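Local coordinates for SCARECROW-LIKE protein 7 (PDB 5HYZ) that binds DNA in vitro through its GRAS domain, the part described here, and is a homodimeric, probable transcription factor of plant development, involved in abiotic stress resistance, at residues A[100-105]-A[235-239]; A[227-231]-A[320-324]. All blocks are in the same frame, centred on the assembly; numbering follows the deposited sequence.

Interaction 1. Residues A[100-105]-A[235-239]; sequences AILEAT and AVVTL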
loop_
_atom_site.group_PDB
_atom_site.type_symbol
_atom_site.label_atom_id
_atom_site.label_comp_id
_atom_site.label_asym_id
_atom_site.label_seq_id
_atom_site.Cartn_x
_atom_site.Cartn_y
_atom_site.Cartn_z
ATOM N N ALA A 100 4.033 -18.359 -2.206
ATOM C CA ALA A 100 4.688 -19.698 -2.201
ATOM C C ALA A 100 4.237 -20.582 -1.024
ATOM O O ALA A 100 4.012 -21.785 -1.205
ATOM C CB ALA A 100 6.181 -19.561 -2.151
ATOM N N ILE A 101 4.075 -19.967 0.161
ATOM C CA ILE A 101 3.585 -20.747 1.310
ATOM C C ILE A 101 2.155 -21.257 1.054
ATOM O O ILE A 101 1.805 -22.384 1.355
ATOM C CB ILE A 101 3.635 -19.867 2.551
ATOM C CG1 ILE A 101 5.123 -19.579 2.859
ATOM C CG2 ILE A 101 2.936 -20.581 3.727
ATOM C CD1 ILE A 101 5.357 -18.434 3.954
ATOM N N LEU A 102 1.320 -20.369 0.498
ATOM C CA LEU A 102 -0.086 -20.715 0.240
ATOM C C LEU A 102 -0.179 -21.883 -0.688
ATOM O O LEU A 102 -0.969 -22.801 -0.473
ATOM C CB LEU A 102 -0.822 -19.478 -0.332
ATOM C CG LEU A 102 -2.334 -19.602 -0.504
ATOM C CD1 LEU A 102 -2.888 -19.440 0.865
ATOM C CD2 LEU A 102 -2.916 -18.514 -1.385
ATOM N N GLU A 103 0.629 -21.854 -1.740
ATOM C CA GLU A 103 0.586 -22.942 -2.680
ATOM C C GLU A 103 1.184 -24.234 -2.142
ATOM O O GLU A 103 0.649 -25.314 -2.399
ATOM C CB GLU A 103 1.297 -22.528 -3.944
ATOM C CG GLU A 103 0.361 -21.489 -4.621
ATOM C CD GLU A 103 0.967 -20.848 -5.892
ATOM O OE1 GLU A 103 2.056 -21.278 -6.332
ATOM O OE2 GLU A 103 0.363 -19.883 -6.408
ATOM N N ALA A 104 2.268 -24.125 -1.388
ATOM C CA ALA A 104 2.891 -25.348 -0.832
ATOM C C ALA A 104 2.036 -26.070 0.187
ATOM O O ALA A 104 2.188 -27.272 0.405
ATOM C CB ALA A 104 4.264 -24.999 -0.204
ATOM N N THR A 105 1.148 -25.352 0.855
ATOM C CA THR A 105 0.458 -25.892 2.030
ATOM C C THR A 105 -1.033 -26.097 1.754
ATOM O O THR A 105 -1.793 -26.377 2.660
ATOM C CB THR A 105 0.584 -24.998 3.249
ATOM O OG1 THR A 105 0.139 -23.671 2.963
ATOM C CG2 THR A 105 2.063 -24.905 3.690
ATOM N N ALA A 235 7.172 -28.101 4.167
ATOM C CA ALA A 235 6.575 -28.144 2.853
ATOM C C ALA A 235 7.259 -27.177 1.935
ATOM O O ALA A 235 7.302 -27.379 0.685
ATOM C CB ALA A 235 5.067 -27.797 2.966
ATOM N N VAL A 236 7.756 -26.058 2.516
ATOM C CA VAL A 236 8.487 -25.052 1.749
ATOM C C VAL A 236 9.309 -24.184 2.721
ATOM O O VAL A 236 8.947 -24.009 3.888
ATOM C CB VAL A 236 7.493 -24.145 0.910
ATOM C CG1 VAL A 236 6.672 -23.228 1.844
ATOM C CG2 VAL A 236 8.282 -23.303 -0.115
ATOM N N VAL A 237 10.402 -23.640 2.218
ATOM C CA VAL A 237 11.231 -22.679 2.900
ATOM C C VAL A 237 11.346 -21.488 1.990
ATOM O O VAL A 237 11.743 -21.623 0.802
ATOM C CB VAL A 237 12.653 -23.241 3.159
ATOM C CG1 VAL A 237 13.535 -22.138 3.826
ATOM C CG2 VAL A 237 12.598 -24.504 4.057
ATOM N N THR A 238 10.972 -20.319 2.487
ATOM C CA THR A 238 11.062 -19.135 1.669
ATOM C C THR A 238 12.235 -18.296 2.089
ATOM O O THR A 238 12.542 -18.169 3.284
ATOM C CB THR A 238 9.760 -18.288 1.744
ATOM O OG1 THR A 238 9.344 -18.211 3.111
ATOM C CG2 THR A 238 8.656 -19.031 1.013
ATOM N N LEU A 239 12.922 -17.755 1.082
ATOM C CA LEU A 239 14.139 -17.014 1.310
ATOM C C LEU A 239 14.017 -15.653 0.657
ATOM O O LEU A 239 13.742 -15.569 -0.572
ATOM C CB LEU A 239 15.356 -17.755 0.721
ATOM C CG LEU A 239 16.716 -17.057 0.857
ATOM C CD1 LEU A 239 17.116 -17.000 2.329
ATOM C CD2 LEU A 239 17.773 -17.927 0.086
#
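Val236, Ala104 and Thr238 give up the most area in this contact between the C-terminal end of a helix and the start of a strand, which together bury 260 Å². The axes of segments 100-104 and 236-239 approach to 8.8 Å, with 172° between their N-to-C directions, so these segments run nearly antiparallel. Val236 lies against the helix at two places: its CB meets Ala104 CB at 3.5 Å, while its CG1 lies 4.1 Å from Ile101 CG1, so the valine packs against successive turns of the helix. Ala104, whose CB points toward the strand, has only a methyl to fit, consistent with the closer backbones here; its CA to Ala235 CA distance is 5.9 Å, against 7.5 Å from Ala100 CA to Thr238 CA. Thr238 CG2 lies 4.1 Å from Ala100 CB and 4.0 Å from Ile101 CG1; Thr238 OG1, 4.1 Å from Ile101 CD1, is hydrogen-bonded to Asn206. All the close pairs are van der Waals contacts. At the helix end Thr105 leaves helical angles, and its OG1 donates to Ile101 O at 2.6 Å. This is helix-on-sheet packing of the Rossmann-like part of the GRAS domain: strand 236-242 runs between parallel strand 202-208 and antiparallel strand 366-374, whose Ala204 and Ala373 touch Val236, while Trp124 and Leu127 of helix 122-132 pack on Ile101.

Interaction 2. Residues A[227-231]-A[320-324]; sequences RLAKS and WCGFE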
loop_
_atom_site.group_PDB
_atom_site.type_symbol
_atom_site.label_atom_id
_atom_site.label_comp_id
_atom_site.label_asym_id
_atom_site.label_seq_id
_atom_site.Cartn_x
_atom_site.Cartn_y
_atom_site.Cartn_z
ATOM N N ARG A 227 20.091 -26.599 8.493
ATOM C CA ARG A 227 19.825 -27.983 8.914
ATOM C C ARG A 227 18.684 -28.075 9.878
ATOM O O ARG A 227 17.871 -28.996 9.828
ATOM C CB ARG A 227 21.105 -28.598 9.548
ATOM C CG ARG A 227 22.161 -28.891 8.469
ATOM C CD ARG A 227 23.434 -29.381 9.202
ATOM N NE ARG A 227 24.436 -29.915 8.291
ATOM C CZ ARG A 227 25.595 -30.445 8.730
ATOM N NH1 ARG A 227 25.870 -30.463 10.054
ATOM N NH2 ARG A 227 26.493 -30.945 7.868
ATOM N N LEU A 228 18.598 -27.101 10.761
ATOM C CA LEU A 228 17.510 -27.047 11.687
ATOM C C LEU A 228 16.185 -26.896 10.934
ATOM O O LEU A 228 15.223 -27.575 11.211
ATOM C CB LEU A 228 17.745 -25.892 12.645
ATOM C CG LEU A 228 16.715 -25.570 13.673
ATOM C CD1 LEU A 228 16.560 -26.781 14.628
ATOM C CD2 LEU A 228 17.164 -24.349 14.483
ATOM N N ALA A 229 16.152 -25.986 9.966
ATOM C CA ALA A 229 14.928 -25.834 9.154
ATOM C C ALA A 229 14.532 -27.150 8.433
ATOM O O ALA A 229 13.366 -27.609 8.463
ATOM C CB ALA A 229 15.136 -24.735 8.125
ATOM N N LYS A 230 15.529 -27.803 7.833
ATOM C CA LYS A 230 15.294 -29.033 7.085
ATOM C C LYS A 230 14.753 -30.099 7.995
ATOM O O LYS A 230 13.903 -30.897 7.607
ATOM C CB LYS A 230 16.631 -29.492 6.402
ATOM C CG LYS A 230 16.552 -30.744 5.469
ATOM C CD LYS A 230 15.891 -30.428 4.096
ATOM C CE LYS A 230 15.858 -31.618 3.074
ATOM N NZ LYS A 230 14.996 -31.274 1.808
ATOM N N SER A 231 15.207 -30.108 9.237
ATOM C CA SER A 231 14.759 -31.151 10.176
ATOM C C SER A 231 13.284 -31.012 10.535
ATOM O O SER A 231 12.661 -31.940 11.076
ATOM C CB SER A 231 15.600 -31.114 11.446
ATOM O OG SER A 231 15.259 -30.039 12.323
ATOM N N TRP A 320 23.527 -27.352 -0.959
ATOM C CA TRP A 320 24.518 -28.021 -0.083
ATOM C C TRP A 320 23.810 -28.586 1.161
ATOM O O TRP A 320 24.165 -29.645 1.655
ATOM C CB TRP A 320 25.614 -27.025 0.272
ATOM C CG TRP A 320 26.886 -27.675 0.873
ATOM C CD1 TRP A 320 27.071 -28.999 1.143
ATOM C CD2 TRP A 320 28.108 -27.025 1.188
ATOM N NE1 TRP A 320 28.331 -29.208 1.663
ATOM C CE2 TRP A 320 28.992 -28.005 1.686
ATOM C CE3 TRP A 320 28.553 -25.693 1.084
ATOM C CZ2 TRP A 320 30.304 -27.703 2.103
ATOM C CZ3 TRP A 320 29.840 -25.385 1.494
ATOM C CH2 TRP A 320 30.707 -26.389 2.005
ATOM N N CYS A 321 22.749 -27.903 1.624
ATOM C CA CYS A 321 22.020 -28.325 2.804
ATOM C C CYS A 321 20.859 -29.221 2.454
ATOM O O CYS A 321 20.065 -29.564 3.306
ATOM C CB CYS A 321 21.568 -27.075 3.611
ATOM S SG CYS A 321 23.008 -26.217 4.333
ATOM N N GLY A 322 20.754 -29.615 1.191
ATOM C CA GLY A 322 19.819 -30.657 0.843
ATOM C C GLY A 322 18.493 -30.136 0.309
ATOM O O GLY A 322 17.593 -30.930 0.111
ATOM N N PHE A 323 18.362 -28.823 0.099
ATOM C CA PHE A 323 17.112 -28.275 -0.483
ATOM C C PHE A 323 17.135 -28.255 -1.994
ATOM O O PHE A 323 18.208 -28.200 -2.578
ATOM C CB PHE A 323 16.905 -26.837 0.016
ATOM C CG PHE A 323 16.579 -26.770 1.495
ATOM C CD1 PHE A 323 15.298 -27.099 1.960
ATOM C CD2 PHE A 323 17.577 -26.401 2.397
ATOM C CE1 PHE A 323 14.965 -27.019 3.336
ATOM C CE2 PHE A 323 17.286 -26.330 3.795
ATOM C CZ PHE A 323 15.967 -26.664 4.254
ATOM N N GLU A 324 15.968 -28.192 -2.623
ATOM C CA GLU A 324 15.875 -28.060 -4.072
ATOM C C GLU A 324 14.955 -26.876 -4.382
ATOM O O GLU A 324 14.036 -26.593 -3.613
ATOM C CB GLU A 324 15.323 -29.353 -4.702
ATOM C CG GLU A 324 13.851 -29.520 -4.486
ATOM C CD GLU A 324 13.287 -30.849 -4.965
ATOM O OE1 GLU A 324 14.077 -31.738 -5.327
ATOM O OE2 GLU A 324 12.042 -30.989 -4.963
#
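A single lysine supplies both the polar and much of the apolar part of this contact, which buries 246 Å². The hydrogen bond runs from Lys230 NZ to Gly322 O at 3.1 Å. Apolar packing centres on Phe323: Lys230 CD lies 3.9 Å from the ring centroid and 24° off the ring normal, a CH-pi contact over one face, and Lys230 CB comes within 3.6 Å of Phe323 CZ. Ala229 CB adds a looser approach, 4.4 Å from the same CZ. Backbone geometry places these partners. Gly322, with phi of 97°, is the C-prime residue of a Schellman motif ending helix 311-320; a CB there would be jammed against the preceding carbonyl oxygen and sit 3.8 Å from Lys230 CE. The chemistry is therefore that of an amphipathic lysine: its methylene chain lies over an aromatic ring while its ammonium end meets a backbone carbonyl, an interaction that requires no acidic side chain from the other segment.

In the fold
From the N terminus, the chain leaves helix 89-104 and, 130 residues on from Thr105, returns at Ala235 just ahead of strand 236-242, closing interaction 1. Interaction 2 starts within that span, on helix 220-231, and closes after a further 89 residues beyond Ser231, at 320-324. The segments alternate, so the two loops cross. Helix 220-231 is followed, after a short connection, by strand 236-242, and the contact centres are about 14 Å apart. They meet where Val237 CG2 packs 3.5 Å from Phe323 CE1; the CA-to-CB bond of Val237 points away from 100-105. Together they join the predicted VHIID, PFYRE and SAW regions, with helices 89-104 and 220-231 on opposite faces of the sheet.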